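Local coordinates for collagen adhesin (Enterococcus faecalis, PDB 2OKM), which probably binds collagen as a cell-wall-attached surface adhesin, of which this chain is the collagen-binding N2 subdomain, at residues V33-S38 / N127-N132; G46-K51 / T84-N89; E52-D57 / V104-T109. All coordinates share one frame; numbering follows the deposited sequence.

Interaction 1 (V33-S38 / N127-N132); sequences VTEDIS and NYQLNN
E35 and Q129 meet crosswise, their side chains at about a right angle, and E35 CG comes 3.4 Å from Q129 CB. The Q129 chain runs extended, with CG anti to the backbone N (chi1 -174°), and its amide passes beside the glutamate. There Q129 NE2 gives a weak hydrogen bond of 3.0 Å to E35 OE1; the carboxylate and amide planes stand 78° apart and the N-H...O angle is bent. T34 comes against the same side chain, its OG1 3.1 Å from Q129 CG, the two side chains crossing obliquely. The aliphatic part of Q129 is thus touched by both threonine and glutamate.

The backbone supplies the straighter bonds. T34 N reaches Q129 O at 2.9 Å, while S38 and N127 form an antiparallel hydrogen-bonded pair, with S38 N to N127 O at 3.0 Å and N127 N to S38 O at 2.9 Å. Between these two places the backbones are joined by a water that accepts from Q129 N and donates to E35 O. Apolar contacts complete the meeting: V33 CG1 touches L130 CD2, and I37 CG2 lies near Y128 CB; F6 packs against all four residues, its ring stacking on that of Y128. D36 turns away to R91 and R94.

The paired ends of the neighbouring antiparallel strands 37-43 and 119-128 thus pass from the hydrogen-bonded pair of S38 with N127, through a water bridge, into loop contacts, as part of the five-stranded antiparallel sheet of the collagen-binding domain.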
loop_
_atom_site.group_PDB
_atom_site.type_symbol
_atom_site.label_atom_id
_atom_site.label_comp_id
_atom_site.label_asym_id
_atom_site.label_seq_id
_atom_site.Cartn_x
_atom_site.Cartn_y
_atom_site.Cartn_z
ATOM N N VAL A 33 -13.314 -6.042 9.502
ATOM C CA VAL A 33 -13.141 -6.817 8.274
ATOM C C VAL A 33 -13.418 -8.274 8.625
ATOM O O VAL A 33 -13.184 -8.689 9.761
ATOM C CB VAL A 33 -11.710 -6.691 7.692
ATOM C CG1 VAL A 33 -11.463 -5.266 7.211
ATOM C CG2 VAL A 33 -10.679 -7.091 8.737
ATOM N N THR A 34 -13.918 -9.045 7.661
ATOM C CA THR A 34 -14.242 -10.452 7.897
ATOM C C THR A 34 -13.257 -11.440 7.281
ATOM O O THR A 34 -13.378 -12.650 7.475
ATOM C CB THR A 34 -15.652 -10.790 7.374
ATOM O OG1 THR A 34 -15.721 -10.513 5.971
ATOM C CG2 THR A 34 -16.699 -9.966 8.104
ATOM N N GLU A 35 -12.289 -10.925 6.530
ATOM C CA GLU A 35 -11.279 -11.766 5.906
ATOM C C GLU A 35 -10.009 -10.955 5.725
ATOM O O GLU A 35 -9.979 -9.759 6.029
ATOM C CB GLU A 35 -11.756 -12.271 4.542
ATOM C CG GLU A 35 -12.153 -11.169 3.573
ATOM C CD GLU A 35 -12.429 -11.689 2.172
ATOM O OE1 GLU A 35 -12.995 -12.797 2.045
ATOM O OE2 GLU A 35 -12.091 -10.984 1.198
ATOM N N ASP A 36 -8.959 -11.610 5.244
ATOM C CA ASP A 36 -7.692 -10.925 5.011
ATOM C C ASP A 36 -7.921 -9.866 3.944
ATOM O O ASP A 36 -8.913 -9.908 3.215
ATOM C CB ASP A 36 -6.622 -11.881 4.471
ATOM C CG ASP A 36 -6.253 -12.984 5.439
ATOM O OD1 ASP A 36 -6.554 -12.880 6.644
ATOM O OD2 ASP A 36 -5.628 -13.961 4.977
ATOM N N ILE A 37 -6.995 -8.919 3.862
ATOM C CA ILE A 37 -7.041 -7.872 2.850
ATOM C C ILE A 37 -5.871 -8.241 1.952
ATOM O O ILE A 37 -4.744 -8.353 2.429
ATOM C CB ILE A 37 -6.772 -6.481 3.446
ATOM C CG1 ILE A 37 -7.819 -6.154 4.510
ATOM C CG2 ILE A 37 -6.789 -5.434 2.332
ATOM C CD1 ILE A 37 -7.477 -4.929 5.341
ATOM N N SER A 38 -6.130 -8.434 0.662
ATOM C CA SER A 38 -5.068 -8.825 -0.259
ATOM C C SER A 38 -4.904 -7.847 -1.405
ATOM O O SER A 38 -5.844 -7.598 -2.153
ATOM C CB SER A 38 -5.352 -10.222 -0.819
ATOM O OG SER A 38 -5.476 -11.169 0.226
ATOM N N ASN A 127 -8.582 -7.176 -2.827
ATOM C CA ASN A 127 -9.714 -8.002 -2.420
ATOM C C ASN A 127 -9.897 -7.844 -0.916
ATOM O O ASN A 127 -8.929 -7.917 -0.161
ATOM C CB ASN A 127 -9.437 -9.477 -2.739
ATOM C CG ASN A 127 -9.597 -9.798 -4.213
ATOM O OD1 ASN A 127 -10.711 -9.782 -4.746
ATOM N ND2 ASN A 127 -8.485 -10.085 -4.883
ATOM N N TYR A 128 -11.132 -7.611 -0.487
ATOM C CA TYR A 128 -11.426 -7.462 0.935
ATOM C C TYR A 128 -12.917 -7.675 1.185
ATOM O O TYR A 128 -13.709 -7.704 0.246
ATOM C CB TYR A 128 -10.989 -6.076 1.431
ATOM C CG TYR A 128 -11.744 -4.907 0.831
ATOM C CD1 TYR A 128 -12.926 -4.441 1.407
ATOM C CD2 TYR A 128 -11.258 -4.247 -0.298
ATOM C CE1 TYR A 128 -13.600 -3.341 0.874
ATOM C CE2 TYR A 128 -11.926 -3.150 -0.839
ATOM C CZ TYR A 128 -13.093 -2.701 -0.246
ATOM O OH TYR A 128 -13.743 -1.607 -0.770
ATOM N N GLN A 129 -13.296 -7.837 2.450
ATOM C CA GLN A 129 -14.700 -8.040 2.787
ATOM C C GLN A 129 -15.031 -7.411 4.134
ATOM O O GLN A 129 -14.344 -7.651 5.127
ATOM C CB GLN A 129 -15.036 -9.536 2.812
ATOM C CG GLN A 129 -16.519 -9.829 3.018
ATOM C CD GLN A 129 -16.874 -11.291 2.802
ATOM O OE1 GLN A 129 -18.036 -11.679 2.912
ATOM N NE2 GLN A 129 -15.873 -12.108 2.491
ATOM N N LEU A 130 -16.088 -6.608 4.154
ATOM C CA LEU A 130 -16.521 -5.936 5.373
ATOM C C LEU A 130 -17.691 -6.667 6.017
ATOM O O LEU A 130 -18.245 -7.606 5.443
ATOM C CB LEU A 130 -16.934 -4.497 5.061
ATOM C CG LEU A 130 -15.907 -3.644 4.311
ATOM C CD1 LEU A 130 -16.444 -2.229 4.158
ATOM C CD2 LEU A 130 -14.587 -3.635 5.065
ATOM N N ASN A 131 -18.063 -6.226 7.215
ATOM C CA ASN A 131 -19.169 -6.822 7.954
ATOM C C ASN A 131 -20.501 -6.702 7.227
ATOM O O ASN A 131 -20.800 -5.675 6.611
ATOM C CB ASN A 131 -19.290 -6.170 9.334
ATOM C CG ASN A 131 -18.599 -6.967 10.419
ATOM O OD1 ASN A 131 -18.434 -6.492 11.541
ATOM N ND2 ASN A 131 -18.202 -8.192 10.093
ATOM N N ASN A 132 -21.300 -7.761 7.314
ATOM C CA ASN A 132 -22.613 -7.801 6.686
ATOM C C ASN A 132 -22.543 -7.404 5.218
ATOM O O ASN A 132 -23.462 -6.777 4.689
ATOM C CB ASN A 132 -23.575 -6.880 7.434
HETATM O O HOH W 1 -19.024 -10.211 5.862
HETATM O O HOH W 2 -10.844 -8.038 4.120
HETATM O O HOH W 3 -5.750 -9.230 -4.806
#

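Interaction 2 (G46-K51 / T84-N89); sequences GQQLNK and TDNDFN. With SO4 (sulfate ion), chain C.
L49 reaches across to F88 with its CG anti to the backbone N (chi1 178°), and its CD2 methyl comes within 3.7 Å of F88 CD2, the two side chains crossing at about a right angle. CB of the same leucine lies 3.4 Å from D85 O, so the residue is packed against the backbone of the turn as well as the phenylalanine. F88 CG sits between the backbone N and the carbonyl carbon (chi1 65°), and its ring meets those of F54 and Y106 edge-to-face.

K51 comes to the same turn with a chain extended beyond CG. Its NZ makes a hydrogen bond of 3.2 Å to T84 O, lying above the carbonyl plane, and a long salt bridge of 3.5 Å to D85 OD2. A water accepts from K51 NZ and gives a weak bond to D85 OD2. A second water donates to both L49 O and D85 O, bridging the two backbones. The amides of Q48 and N86 come close beside L49, their planes 58° apart.

T84 shapes the turn itself: its OG1 accepts from N86 N at 3.2 Å, and it also hydrogen-bonds O2 of a sulfate ion, probably from the crystallisation liquor. The backbone N atoms of D85 and N86 add weak bonds to sulfate O4.

An ST turn opened by T84 thus leads into strand 87-92, and the short strand 47-49 leans on it from the other sheet. With the polar contacts of K51 and the waters beside it, this is a packing of two antiparallel sheets through apolar side chains, typical of a beta-sandwich.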
loop_
_atom_site.group_PDB
_atom_site.type_symbol
_atom_site.label_atom_id
_atom_site.label_comp_id
_atom_site.label_asym_id
_atom_site.label_seq_id
_atom_site.Cartn_x
_atom_site.Cartn_y
_atom_site.Cartn_z
ATOM N N GLY A 46 9.337 3.217 -15.874
ATOM C CA GLY A 46 10.198 4.305 -15.440
ATOM C C GLY A 46 10.551 4.324 -13.969
ATOM O O GLY A 46 11.059 5.331 -13.466
ATOM N N GLN A 47 10.313 3.205 -13.289
ATOM C CA GLN A 47 10.566 3.104 -11.857
ATOM C C GLN A 47 11.144 1.754 -11.466
ATOM O O GLN A 47 10.877 0.739 -12.107
ATOM C CB GLN A 47 9.257 3.279 -11.084
ATOM C CG GLN A 47 8.443 4.501 -11.455
ATOM C CD GLN A 47 7.040 4.446 -10.880
ATOM O OE1 GLN A 47 6.850 4.556 -9.669
ATOM N NE2 GLN A 47 6.050 4.259 -11.750
ATOM N N GLN A 48 11.930 1.761 -10.398
ATOM C CA GLN A 48 12.515 0.549 -9.853
ATOM C C GLN A 48 12.162 0.530 -8.376
ATOM O O GLN A 48 12.628 1.360 -7.599
ATOM C CB GLN A 48 14.031 0.530 -10.048
ATOM C CG GLN A 48 14.417 0.149 -11.464
ATOM C CD GLN A 48 13.960 -1.259 -11.828
ATOM O OE1 GLN A 48 13.708 -1.560 -12.996
ATOM N NE2 GLN A 48 13.859 -2.129 -10.826
ATOM N N LEU A 49 11.312 -0.418 -8.007
ATOM C CA LEU A 49 10.859 -0.556 -6.632
ATOM C C LEU A 49 11.999 -0.745 -5.635
ATOM O O LEU A 49 12.889 -1.567 -5.846
ATOM C CB LEU A 49 9.897 -1.738 -6.537
ATOM C CG LEU A 49 9.345 -2.084 -5.155
ATOM C CD1 LEU A 49 8.493 -0.930 -4.639
ATOM C CD2 LEU A 49 8.512 -3.353 -5.252
ATOM N N ASN A 50 11.970 0.032 -4.553
ATOM C CA ASN A 50 12.979 -0.069 -3.502
ATOM C C ASN A 50 12.392 -1.051 -2.482
ATOM O O ASN A 50 11.676 -0.657 -1.561
ATOM C CB ASN A 50 13.210 1.310 -2.869
ATOM C CG ASN A 50 13.764 2.327 -3.862
ATOM O OD1 ASN A 50 13.625 3.540 -3.676
ATOM N ND2 ASN A 50 14.408 1.836 -4.913
ATOM N N LYS A 51 12.693 -2.334 -2.660
ATOM C CA LYS A 51 12.155 -3.382 -1.793
ATOM C C LYS A 51 12.464 -3.286 -0.307
ATOM O O LYS A 51 11.792 -3.922 0.504
ATOM C CB LYS A 51 12.592 -4.757 -2.302
ATOM C CG LYS A 51 12.065 -5.095 -3.674
ATOM C CD LYS A 51 12.461 -6.503 -4.063
ATOM C CE LYS A 51 11.970 -6.853 -5.447
ATOM N NZ LYS A 51 12.348 -8.253 -5.789
ATOM N N THR A 84 8.153 -10.041 -8.666
ATOM C CA THR A 84 9.115 -9.624 -9.683
ATOM C C THR A 84 9.918 -8.537 -8.986
ATOM O O THR A 84 9.833 -8.403 -7.766
ATOM C CB THR A 84 8.453 -9.036 -10.963
ATOM O OG1 THR A 84 7.778 -7.812 -10.647
ATOM C CG2 THR A 84 7.469 -10.030 -11.574
ATOM N N ASP A 85 10.698 -7.766 -9.732
ATOM C CA ASP A 85 11.473 -6.696 -9.112
ATOM C C ASP A 85 10.594 -5.489 -8.813
ATOM O O ASP A 85 10.882 -4.722 -7.895
ATOM C CB ASP A 85 12.622 -6.255 -10.028
ATOM C CG ASP A 85 13.861 -7.110 -9.869
ATOM O OD1 ASP A 85 14.827 -6.894 -10.636
ATOM O OD2 ASP A 85 13.877 -7.990 -8.981
ATOM N N ASN A 86 9.514 -5.337 -9.576
ATOM C CA ASN A 86 8.625 -4.189 -9.421
ATOM C C ASN A 86 7.161 -4.499 -9.103
ATOM O O ASN A 86 6.337 -3.588 -9.003
ATOM C CB ASN A 86 8.705 -3.328 -10.683
ATOM C CG ASN A 86 10.107 -2.803 -10.936
ATOM O OD1 ASN A 86 10.715 -3.074 -11.975
ATOM N ND2 ASN A 86 10.629 -2.049 -9.980
ATOM N N ASP A 87 6.835 -5.778 -8.956
ATOM C CA ASP A 87 5.472 -6.187 -8.636
ATOM C C ASP A 87 5.487 -6.894 -7.286
ATOM O O ASP A 87 6.405 -7.654 -6.988
ATOM C CB ASP A 87 4.930 -7.156 -9.691
ATOM C CG ASP A 87 4.756 -6.514 -11.054
ATOM O OD1 ASP A 87 4.487 -7.261 -12.018
ATOM O OD2 ASP A 87 4.875 -5.279 -11.166
ATOM N N PHE A 88 4.470 -6.651 -6.469
ATOM C CA PHE A 88 4.410 -7.300 -5.169
ATOM C C PHE A 88 2.979 -7.556 -4.747
ATOM O O PHE A 88 2.061 -6.862 -5.175
ATOM C CB PHE A 88 5.124 -6.451 -4.102
ATOM C CG PHE A 88 4.473 -5.115 -3.833
ATOM C CD1 PHE A 88 3.456 -4.995 -2.887
ATOM C CD2 PHE A 88 4.889 -3.974 -4.516
ATOM C CE1 PHE A 88 2.859 -3.758 -2.630
ATOM C CE2 PHE A 88 4.298 -2.731 -4.266
ATOM C CZ PHE A 88 3.283 -2.624 -3.319
ATOM N N ASN A 89 2.792 -8.591 -3.938
ATOM C CA ASN A 89 1.476 -8.905 -3.410
ATOM C C ASN A 89 1.610 -8.677 -1.912
ATOM O O ASN A 89 2.537 -9.184 -1.280
ATOM C CB ASN A 89 1.088 -10.359 -3.690
ATOM C CG ASN A 89 0.927 -10.644 -5.168
ATOM O OD1 ASN A 89 0.499 -9.781 -5.933
ATOM N ND2 ASN A 89 1.251 -11.866 -5.575
HETATM S S SO4 C . 9.221 -6.131 -13.598
HETATM O O1 SO4 C . 9.216 -4.693 -13.939
HETATM O O2 SO4 C . 7.840 -6.584 -13.344
HETATM O O3 SO4 C . 9.773 -6.892 -14.739
HETATM O O4 SO4 C . 10.057 -6.348 -12.399
HETATM O O HOH W 4 13.235 -3.960 -7.108
HETATM O O HOH W 5 15.079 -8.011 -5.862
#

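Interaction 3 (E52-D57 / V104-T109); sequences ESFTFD and VRYTST
F54 and Y106 form the aromatic part of the contact. Their side chains lie side by side and point the same way, with ring planes 14° apart and centroids separated by 4.7 Å, nearly parallel rings displaced until little of one lies over the other. What sits over the centre of the F54 ring is Y106 CB, in a CH-pi contact 3.5 Å from the centroid and almost exactly on the ring normal. V104 completes the apolar group with its two methyls: CG1, anti to the backbone N (chi1 -172°), touches the edge of F54 and also lies over the face of F56, offset toward its rim, while CG2 meets F56 CE2 at 3.7 Å. F72 stacks on F56.

Backbone hydrogen bonds set the register. T55 and R105 are an antiparallel hydrogen-bonded pair, with T55 N to R105 O and R105 N to T55 O both at 3.0 Å; F56 and V104 follow as a non-hydrogen-bonded pair. Beyond F54 the ladder is continued by a side chain, since S53 OG accepts from T107 N in a nearly straight bond of 2.9 Å; the same hydroxyl also hydrogen-bonds N50 O.

Charge enters at the other end. R105, extended from CG to NE, brings NH1 to D57 OD2 at 3.4 Å, a salt bridge whose hydrogen bond is weak, with carboxylate and guanidinium nearly coplanar. A water at the guanidinium edge accepts from NH1 and hydrogen-bonds T55 OG1.

The chemistry is therefore divided by face: F54, F56, V104 and Y106 turn their apolar surfaces into the sandwich interior, whereas T55 and R105 carry polar groups on the other face of the backbone ladder, as expected where a strand pair borders a hydrophobic interior.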
loop_
_atom_site.group_PDB
_atom_site.type_symbol
_atom_site.label_atom_id
_atom_site.label_comp_id
_atom_site.label_asym_id
_atom_site.label_seq_id
_atom_site.Cartn_x
_atom_site.Cartn_y
_atom_site.Cartn_z
ATOM N N GLU A 52 13.473 -2.506 0.059
ATOM C CA GLU A 52 13.833 -2.366 1.468
ATOM C C GLU A 52 13.315 -1.063 2.071
ATOM O O GLU A 52 13.661 -0.720 3.200
ATOM C CB GLU A 52 15.355 -2.417 1.624
ATOM C CG GLU A 52 16.003 -3.660 1.028
ATOM C CD GLU A 52 17.515 -3.647 1.153
ATOM O OE1 GLU A 52 18.151 -2.705 0.637
ATOM O OE2 GLU A 52 18.069 -4.584 1.766
ATOM N N SER A 53 12.474 -0.349 1.329
ATOM C CA SER A 53 11.957 0.943 1.790
ATOM C C SER A 53 10.628 0.938 2.541
ATOM O O SER A 53 10.228 1.964 3.092
ATOM C CB SER A 53 11.818 1.894 0.597
ATOM O OG SER A 53 10.756 1.494 -0.255
ATOM N N PHE A 54 9.949 -0.198 2.581
ATOM C CA PHE A 54 8.641 -0.262 3.228
ATOM C C PHE A 54 8.553 0.020 4.722
ATOM O O PHE A 54 9.342 -0.494 5.508
ATOM C CB PHE A 54 7.995 -1.629 2.984
ATOM C CG PHE A 54 7.525 -1.844 1.574
ATOM C CD1 PHE A 54 8.435 -2.055 0.538
ATOM C CD2 PHE A 54 6.165 -1.846 1.280
ATOM C CE1 PHE A 54 7.992 -2.266 -0.767
ATOM C CE2 PHE A 54 5.714 -2.056 -0.021
ATOM C CZ PHE A 54 6.630 -2.266 -1.048
ATOM N N THR A 55 7.583 0.846 5.103
ATOM C CA THR A 55 7.322 1.118 6.514
ATOM C C THR A 55 5.809 1.079 6.660
ATOM O O THR A 55 5.072 1.391 5.715
ATOM C CB THR A 55 7.860 2.487 7.017
ATOM O OG1 THR A 55 7.174 3.561 6.372
ATOM C CG2 THR A 55 9.353 2.597 6.763
ATOM N N PHE A 56 5.351 0.679 7.838
ATOM C CA PHE A 56 3.925 0.565 8.101
ATOM C C PHE A 56 3.481 1.435 9.272
ATOM O O PHE A 56 3.970 1.289 10.391
ATOM C CB PHE A 56 3.556 -0.899 8.366
ATOM C CG PHE A 56 3.809 -1.811 7.199
ATOM C CD1 PHE A 56 5.105 -2.189 6.862
ATOM C CD2 PHE A 56 2.749 -2.282 6.426
ATOM C CE1 PHE A 56 5.344 -3.025 5.768
ATOM C CE2 PHE A 56 2.976 -3.118 5.333
ATOM C CZ PHE A 56 4.277 -3.489 5.004
ATOM N N ASP A 57 2.540 2.330 8.981
ATOM C CA ASP A 57 1.955 3.279 9.935
ATOM C C ASP A 57 0.635 2.628 10.345
ATOM O O ASP A 57 -0.361 2.737 9.630
ATOM C CB ASP A 57 1.718 4.595 9.187
ATOM C CG ASP A 57 1.121 5.682 10.051
ATOM O OD1 ASP A 57 0.700 5.400 11.192
ATOM O OD2 ASP A 57 1.071 6.835 9.561
ATOM N N VAL A 104 0.920 2.360 4.229
ATOM C CA VAL A 104 2.158 1.728 3.807
ATOM C C VAL A 104 2.925 2.705 2.946
ATOM O O VAL A 104 2.421 3.171 1.926
ATOM C CB VAL A 104 1.886 0.444 2.985
ATOM C CG1 VAL A 104 3.193 -0.295 2.719
ATOM C CG2 VAL A 104 0.911 -0.455 3.733
ATOM N N ARG A 105 4.139 3.020 3.374
ATOM C CA ARG A 105 4.990 3.936 2.638
ATOM C C ARG A 105 6.155 3.175 2.024
ATOM O O ARG A 105 6.766 2.335 2.676
ATOM C CB ARG A 105 5.552 5.019 3.569
ATOM C CG ARG A 105 4.533 6.038 4.083
ATOM C CD ARG A 105 5.215 7.045 5.006
ATOM N NE ARG A 105 4.341 8.163 5.366
ATOM C CZ ARG A 105 3.344 8.093 6.244
ATOM N NH1 ARG A 105 3.081 6.956 6.874
ATOM N NH2 ARG A 105 2.602 9.166 6.488
ATOM N N TYR A 106 6.445 3.459 0.761
ATOM C CA TYR A 106 7.583 2.851 0.089
ATOM C C TYR A 106 7.969 3.751 -1.064
ATOM O O TYR A 106 7.175 4.583 -1.507
ATOM C CB TYR A 106 7.262 1.428 -0.399
ATOM C CG TYR A 106 6.253 1.331 -1.520
ATOM C CD1 TYR A 106 6.652 1.390 -2.859
ATOM C CD2 TYR A 106 4.894 1.163 -1.242
ATOM C CE1 TYR A 106 5.721 1.278 -3.891
ATOM C CE2 TYR A 106 3.957 1.053 -2.265
ATOM C CZ TYR A 106 4.376 1.111 -3.586
ATOM O OH TYR A 106 3.453 1.004 -4.599
ATOM N N THR A 107 9.195 3.598 -1.546
ATOM C CA THR A 107 9.655 4.422 -2.648
ATOM C C THR A 107 10.120 3.588 -3.817
ATOM O O THR A 107 10.343 2.384 -3.701
ATOM C CB THR A 107 10.843 5.309 -2.237
ATOM O OG1 THR A 107 11.875 4.490 -1.674
ATOM C CG2 THR A 107 10.407 6.352 -1.224
ATOM N N SER A 108 10.243 4.252 -4.954
ATOM C CA SER A 108 10.749 3.624 -6.153
ATOM C C SER A 108 11.738 4.616 -6.713
ATOM O O SER A 108 11.554 5.826 -6.584
ATOM C CB SER A 108 9.631 3.357 -7.152
ATOM O OG SER A 108 8.819 2.301 -6.680
ATOM N N THR A 109 12.807 4.100 -7.300
ATOM C CA THR A 109 13.824 4.947 -7.895
ATOM C C THR A 109 13.398 5.251 -9.322
ATOM O O THR A 109 12.942 4.362 -10.042
ATOM C CB THR A 109 15.192 4.233 -7.915
ATOM O OG1 THR A 109 15.620 3.988 -6.570
ATOM C CG2 THR A 109 16.229 5.085 -8.632
HETATM O O HOH W 6 4.254 4.377 6.867
#

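Interactions 2 and 3 are neighbours, their centres about 11 Å apart, and they touch: Q48 and N50 meet T109 and T107, and L49 packs on Y106. Interaction 1 lies on the opposite side of the chain's centre, about 26 Å from interaction 2 and 23 Å from interaction 3, centre to centre. Along the chain interactions 2 and 3 are nested inside the loop that interaction 1 closes, and the segments of 2 and 3 alternate. Strands 37-43 and 119-128 of interaction 1 share a sheet with strand 87-92 of interaction 2; strands 47-49, 55-59 and 101-110 belong to the other. Interaction 2 thus joins the two sheets of a single collagen-binding domain.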